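Local coordinates for protein PES4 (Saccharomyces cerevisiae S288C, PDB 6EZ7), which probably binds RNA, including messenger RNA 3'-untranslated regions, through RNA recognition motifs, of which this chain is the third, at residues 1-12 and 66-76. Numbering follows the deposited sequence.
Unlike the reference sequence in segment 1-12: Met1 (reference Gln).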
loop_
_atom_site.group_PDB
_atom_site.type_symbol
_atom_site.label_atom_id
_atom_site.label_comp_id
_atom_site.label_asym_id
_atom_site.label_seq_id
_atom_site.Cartn_x
_atom_site.Cartn_y
_atom_site.Cartn_z
ATOM N N MET A 1 -12.258 3.286 -3.105
ATOM C CA MET A 1 -11.963 4.706 -2.971
ATOM C C MET A 1 -11.231 4.963 -1.657
ATOM O O MET A 1 -10.840 6.090 -1.348
ATOM C CB MET A 1 -13.254 5.521 -3.053
ATOM C CG MET A 1 -13.299 6.452 -4.247
ATOM S SD MET A 1 -14.522 7.759 -4.140
ATOM C CE MET A 1 -13.546 9.041 -3.368
ATOM N N ASN A 2 -11.057 3.899 -0.882
ATOM C CA ASN A 2 -10.316 3.962 0.370
ATOM C C ASN A 2 -9.056 3.110 0.327
ATOM O O ASN A 2 -8.307 3.058 1.300
ATOM C CB ASN A 2 -11.195 3.505 1.537
ATOM C CG ASN A 2 -12.301 4.484 1.852
ATOM O OD1 ASN A 2 -12.922 5.044 0.951
ATOM N ND2 ASN A 2 -12.554 4.698 3.137
ATOM N N SER A 3 -8.821 2.441 -0.798
ATOM C CA SER A 3 -7.787 1.409 -0.837
ATOM C C SER A 3 -6.648 1.702 -1.801
ATOM O O SER A 3 -6.847 2.303 -2.856
ATOM C CB SER A 3 -8.412 0.061 -1.190
ATOM O OG SER A 3 -9.421 -0.278 -0.257
ATOM N N ILE A 4 -5.452 1.259 -1.424
ATOM C CA ILE A 4 -4.271 1.406 -2.262
ATOM C C ILE A 4 -3.548 0.079 -2.440
ATOM O O ILE A 4 -3.719 -0.851 -1.647
ATOM C CB ILE A 4 -3.283 2.438 -1.676
ATOM C CG1 ILE A 4 -2.809 1.995 -0.289
ATOM C CG2 ILE A 4 -3.922 3.817 -1.625
ATOM C CD1 ILE A 4 -1.769 2.916 0.328
ATOM N N PHE A 5 -2.757 -0.012 -3.499
ATOM C CA PHE A 5 -1.834 -1.125 -3.660
ATOM C C PHE A 5 -0.427 -0.632 -3.387
ATOM O O PHE A 5 -0.064 0.478 -3.777
ATOM C CB PHE A 5 -1.916 -1.727 -5.064
ATOM C CG PHE A 5 -3.096 -2.630 -5.274
ATOM C CD1 PHE A 5 -3.229 -3.796 -4.542
ATOM C CD2 PHE A 5 -4.060 -2.324 -6.220
ATOM C CE1 PHE A 5 -4.311 -4.636 -4.740
ATOM C CE2 PHE A 5 -5.143 -3.161 -6.424
ATOM C CZ PHE A 5 -5.268 -4.315 -5.679
ATOM N N ILE A 6 0.360 -1.450 -2.704
ATOM C CA ILE A 6 1.766 -1.148 -2.486
ATOM C C ILE A 6 2.579 -2.278 -3.075
ATOM O O ILE A 6 2.439 -3.429 -2.662
ATOM C CB ILE A 6 2.093 -0.988 -0.998
ATOM C CG1 ILE A 6 1.133 0.013 -0.356
ATOM C CG2 ILE A 6 3.540 -0.563 -0.816
ATOM C CD1 ILE A 6 0.989 -0.175 1.125
ATOM N N LYS A 7 3.415 -1.960 -4.055
ATOM C CA LYS A 7 4.184 -2.988 -4.738
ATOM C C LYS A 7 5.669 -2.675 -4.686
ATOM O O LYS A 7 6.067 -1.606 -4.225
ATOM C CB LYS A 7 3.714 -3.131 -6.186
ATOM C CG LYS A 7 2.207 -3.303 -6.319
ATOM C CD LYS A 7 1.801 -3.667 -7.734
ATOM C CE LYS A 7 1.953 -5.155 -7.987
ATOM N NZ LYS A 7 1.255 -5.562 -9.238
ATOM N N ASN A 8 6.476 -3.619 -5.165
ATOM C CA ASN A 8 7.932 -3.537 -5.087
ATOM C C ASN A 8 8.401 -3.468 -3.639
ATOM O O ASN A 8 9.335 -2.739 -3.303
ATOM C CB ASN A 8 8.463 -2.337 -5.873
ATOM C CG ASN A 8 9.937 -2.459 -6.190
ATOM O OD1 ASN A 8 10.467 -3.565 -6.296
ATOM N ND2 ASN A 8 10.614 -1.322 -6.328
ATOM N N LEU A 9 7.742 -4.237 -2.780
ATOM C CA LEU A 9 8.137 -4.324 -1.383
ATOM C C LEU A 9 9.261 -5.331 -1.212
ATOM O O LEU A 9 9.287 -6.358 -1.894
ATOM C CB LEU A 9 6.946 -4.714 -0.508
ATOM C CG LEU A 9 5.847 -3.671 -0.302
ATOM C CD1 LEU A 9 4.602 -4.337 0.257
ATOM C CD2 LEU A 9 6.322 -2.565 0.628
ATOM N N PRO A 10 10.199 -5.037 -0.302
ATOM C CA PRO A 10 11.263 -5.973 0.067
ATOM C C PRO A 10 10.664 -7.244 0.651
ATOM O O PRO A 10 9.630 -7.164 1.311
ATOM C CB PRO A 10 12.063 -5.208 1.125
ATOM C CG PRO A 10 11.692 -3.782 0.949
ATOM C CD PRO A 10 10.284 -3.777 0.454
ATOM N N THR A 11 11.295 -8.390 0.420
ATOM C CA THR A 11 10.734 -9.664 0.859
ATOM C C THR A 11 10.652 -9.783 2.381
ATOM O O THR A 11 9.844 -10.546 2.900
ATOM C CB THR A 11 11.541 -10.850 0.308
ATOM O OG1 THR A 11 12.914 -10.716 0.693
ATOM C CG2 THR A 11 11.447 -10.894 -1.211
ATOM N N ILE A 12 11.474 -9.027 3.099
ATOM C CA ILE A 12 11.447 -9.085 4.558
ATOM C C ILE A 12 10.408 -8.142 5.173
ATOM O O ILE A 12 10.334 -8.005 6.393
ATOM C CB ILE A 12 12.840 -8.777 5.160
ATOM C CG1 ILE A 12 13.565 -7.684 4.371
ATOM C CG2 ILE A 12 13.693 -10.036 5.174
ATOM C CD1 ILE A 12 12.888 -6.342 4.369
ATOM N N PHE A 66 12.118 2.017 0.513
ATOM C CA PHE A 66 12.056 1.182 1.695
ATOM C C PHE A 66 13.029 0.025 1.524
ATOM O O PHE A 66 12.871 -0.800 0.623
ATOM C CB PHE A 66 10.633 0.679 1.926
ATOM C CG PHE A 66 10.511 -0.249 3.090
ATOM C CD1 PHE A 66 11.156 0.032 4.282
ATOM C CD2 PHE A 66 9.747 -1.398 3.000
ATOM C CE1 PHE A 66 11.048 -0.825 5.364
ATOM C CE2 PHE A 66 9.634 -2.254 4.076
ATOM C CZ PHE A 66 10.282 -1.966 5.258
ATOM N N ARG A 67 14.042 -0.010 2.384
ATOM C CA ARG A 67 15.160 -0.940 2.255
ATOM C C ARG A 67 15.684 -0.996 0.824
ATOM O O ARG A 67 15.822 -2.071 0.241
ATOM C CB ARG A 67 14.755 -2.333 2.730
ATOM C CG ARG A 67 14.161 -2.323 4.120
ATOM C CD ARG A 67 14.657 -3.487 4.936
ATOM N NE ARG A 67 13.814 -3.714 6.105
ATOM C CZ ARG A 67 14.260 -3.722 7.356
ATOM N NH1 ARG A 67 15.547 -3.518 7.601
ATOM N NH2 ARG A 67 13.421 -3.937 8.359
ATOM N N GLY A 68 15.945 0.177 0.256
ATOM C CA GLY A 68 16.554 0.274 -1.057
ATOM C C GLY A 68 15.601 0.057 -2.216
ATOM O O GLY A 68 15.977 0.259 -3.368
ATOM N N LYS A 69 14.376 -0.365 -1.916
ATOM C CA LYS A 69 13.365 -0.591 -2.943
ATOM C C LYS A 69 12.477 0.633 -3.101
ATOM O O LYS A 69 11.938 1.143 -2.117
ATOM C CB LYS A 69 12.499 -1.808 -2.602
ATOM C CG LYS A 69 13.247 -3.129 -2.508
ATOM C CD LYS A 69 13.888 -3.503 -3.830
ATOM C CE LYS A 69 14.261 -4.978 -3.856
ATOM N NZ LYS A 69 15.683 -5.203 -3.468
ATOM N N LYS A 70 12.319 1.096 -4.336
ATOM C CA LYS A 70 11.433 2.213 -4.621
ATOM C C LYS A 70 9.996 1.708 -4.678
ATOM O O LYS A 70 9.617 0.981 -5.597
ATOM C CB LYS A 70 11.825 2.900 -5.932
ATOM C CG LYS A 70 11.170 4.250 -6.130
ATOM C CD LYS A 70 11.780 5.005 -7.299
ATOM C CE LYS A 70 11.573 4.259 -8.603
ATOM N NZ LYS A 70 11.983 5.079 -9.775
ATOM N N LEU A 71 9.201 2.082 -3.683
ATOM C CA LEU A 71 7.844 1.567 -3.572
ATOM C C LEU A 71 6.929 2.109 -4.655
ATOM O O LEU A 71 7.027 3.272 -5.047
ATOM C CB LEU A 71 7.258 1.894 -2.198
ATOM C CG LEU A 71 7.952 1.242 -1.006
ATOM C CD1 LEU A 71 7.107 1.395 0.248
ATOM C CD2 LEU A 71 8.236 -0.224 -1.297
ATOM N N LEU A 72 6.039 1.248 -5.135
ATOM C CA LEU A 72 4.982 1.665 -6.039
ATOM C C LEU A 72 3.677 1.706 -5.260
ATOM O O LEU A 72 3.202 0.681 -4.775
ATOM C CB LEU A 72 4.876 0.715 -7.234
ATOM C CG LEU A 72 3.697 0.933 -8.185
ATOM C CD1 LEU A 72 3.794 2.286 -8.887
ATOM C CD2 LEU A 72 3.621 -0.202 -9.196
ATOM N N VAL A 73 3.114 2.898 -5.112
ATOM C CA VAL A 73 1.868 3.048 -4.381
ATOM C C VAL A 73 0.810 3.624 -5.306
ATOM O O VAL A 73 0.909 4.771 -5.743
ATOM C CB VAL A 73 2.046 3.941 -3.143
ATOM C CG1 VAL A 73 0.739 4.046 -2.371
ATOM C CG2 VAL A 73 3.147 3.379 -2.257
ATOM N N THR A 74 -0.191 2.810 -5.626
ATOM C CA THR A 74 -1.229 3.216 -6.565
ATOM C C THR A 74 -2.609 2.981 -5.979
ATOM O O THR A 74 -2.767 2.196 -5.051
ATOM C CB THR A 74 -1.116 2.455 -7.897
ATOM O OG1 THR A 74 -1.143 1.044 -7.645
ATOM C CG2 THR A 74 0.177 2.805 -8.605
ATOM N N ARG A 75 -3.610 3.663 -6.520
ATOM C CA ARG A 75 -4.976 3.460 -6.059
ATOM C C ARG A 75 -5.480 2.084 -6.482
ATOM O O ARG A 75 -5.192 1.616 -7.582
ATOM C CB ARG A 75 -5.896 4.560 -6.596
ATOM C CG ARG A 75 -7.349 4.405 -6.176
ATOM C CD ARG A 75 -8.090 5.731 -6.204
ATOM N NE ARG A 75 -7.485 6.707 -5.303
ATOM C CZ ARG A 75 -7.707 6.751 -3.993
ATOM N NH1 ARG A 75 -8.512 5.863 -3.423
ATOM N NH2 ARG A 75 -7.114 7.676 -3.250
ATOM N N ALA A 76 -6.212 1.430 -5.586
ATOM C CA ALA A 76 -6.853 0.164 -5.895
ATOM C C ALA A 76 -8.252 0.440 -6.414
ATOM O O ALA A 76 -9.205 0.508 -5.639
ATOM C CB ALA A 76 -6.902 -0.721 -4.673
HETATM O O HOH W 1 -9.676 2.503 -3.735
HETATM O O HOH W 2 13.768 -0.187 -6.886
HETATM O O HOH W 3 11.216 -5.424 7.662
#
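Pro10 meets the Phe66 ring obliquely, its CD 3.5 Å from Phe66 CD2, while Arg67 CG lies over one face of that ring, offset toward its rim; the edge-to-face partner of Phe66 is Phe21. Oblique too is the approach of Ala76 CB to the Phe5 ring, 3.5 Å from CE2. With CG anti to its carbonyl carbon (chi1 -78°), Phe5 sets the CD2/CE2 side of its ring against Ala76. Phe5, Lys7, Leu72 and Thr74 share one face of the sheet. At the edge of the Arg75 guanidinium, near its plane, sits Asn2 N; the bond from Arg75 NH1 to Met1 O is weak, while NH2 hydrogen-bonds Ser54 and forms a salt bridge with Glu55. Between these ends, strands 3-7 and 72-75 run antiparallel (156° between their directions), the first and last strands of the RRM beta-alpha-beta-beta-alpha-beta fold, with strand 42-48 on the other side of 3-7. Phe5 and Thr74 exchange two backbone hydrogen bonds, as do Lys7 and Leu72, and Ala76 N extends the pairing to Ser3 O at 2.9 Å. On the other face Ile4 CD1 touches Val73 CG1 at 3.9 Å, and Ile4 also packs on helices 15-22 and 51-61. Where the chain turns at Asn8, side chain replaces backbone: ND2 donates to Lys70 O at 2.6 Å; the acceptor lies near the Asn8 amide plane, whereas the donor stands 41° out of the Lys70 carbonyl plane. Buried Asn8 O has no polar partner in the model; Leu71 CD2 packs 3.4 Å from it and also meets Leu9 CD2.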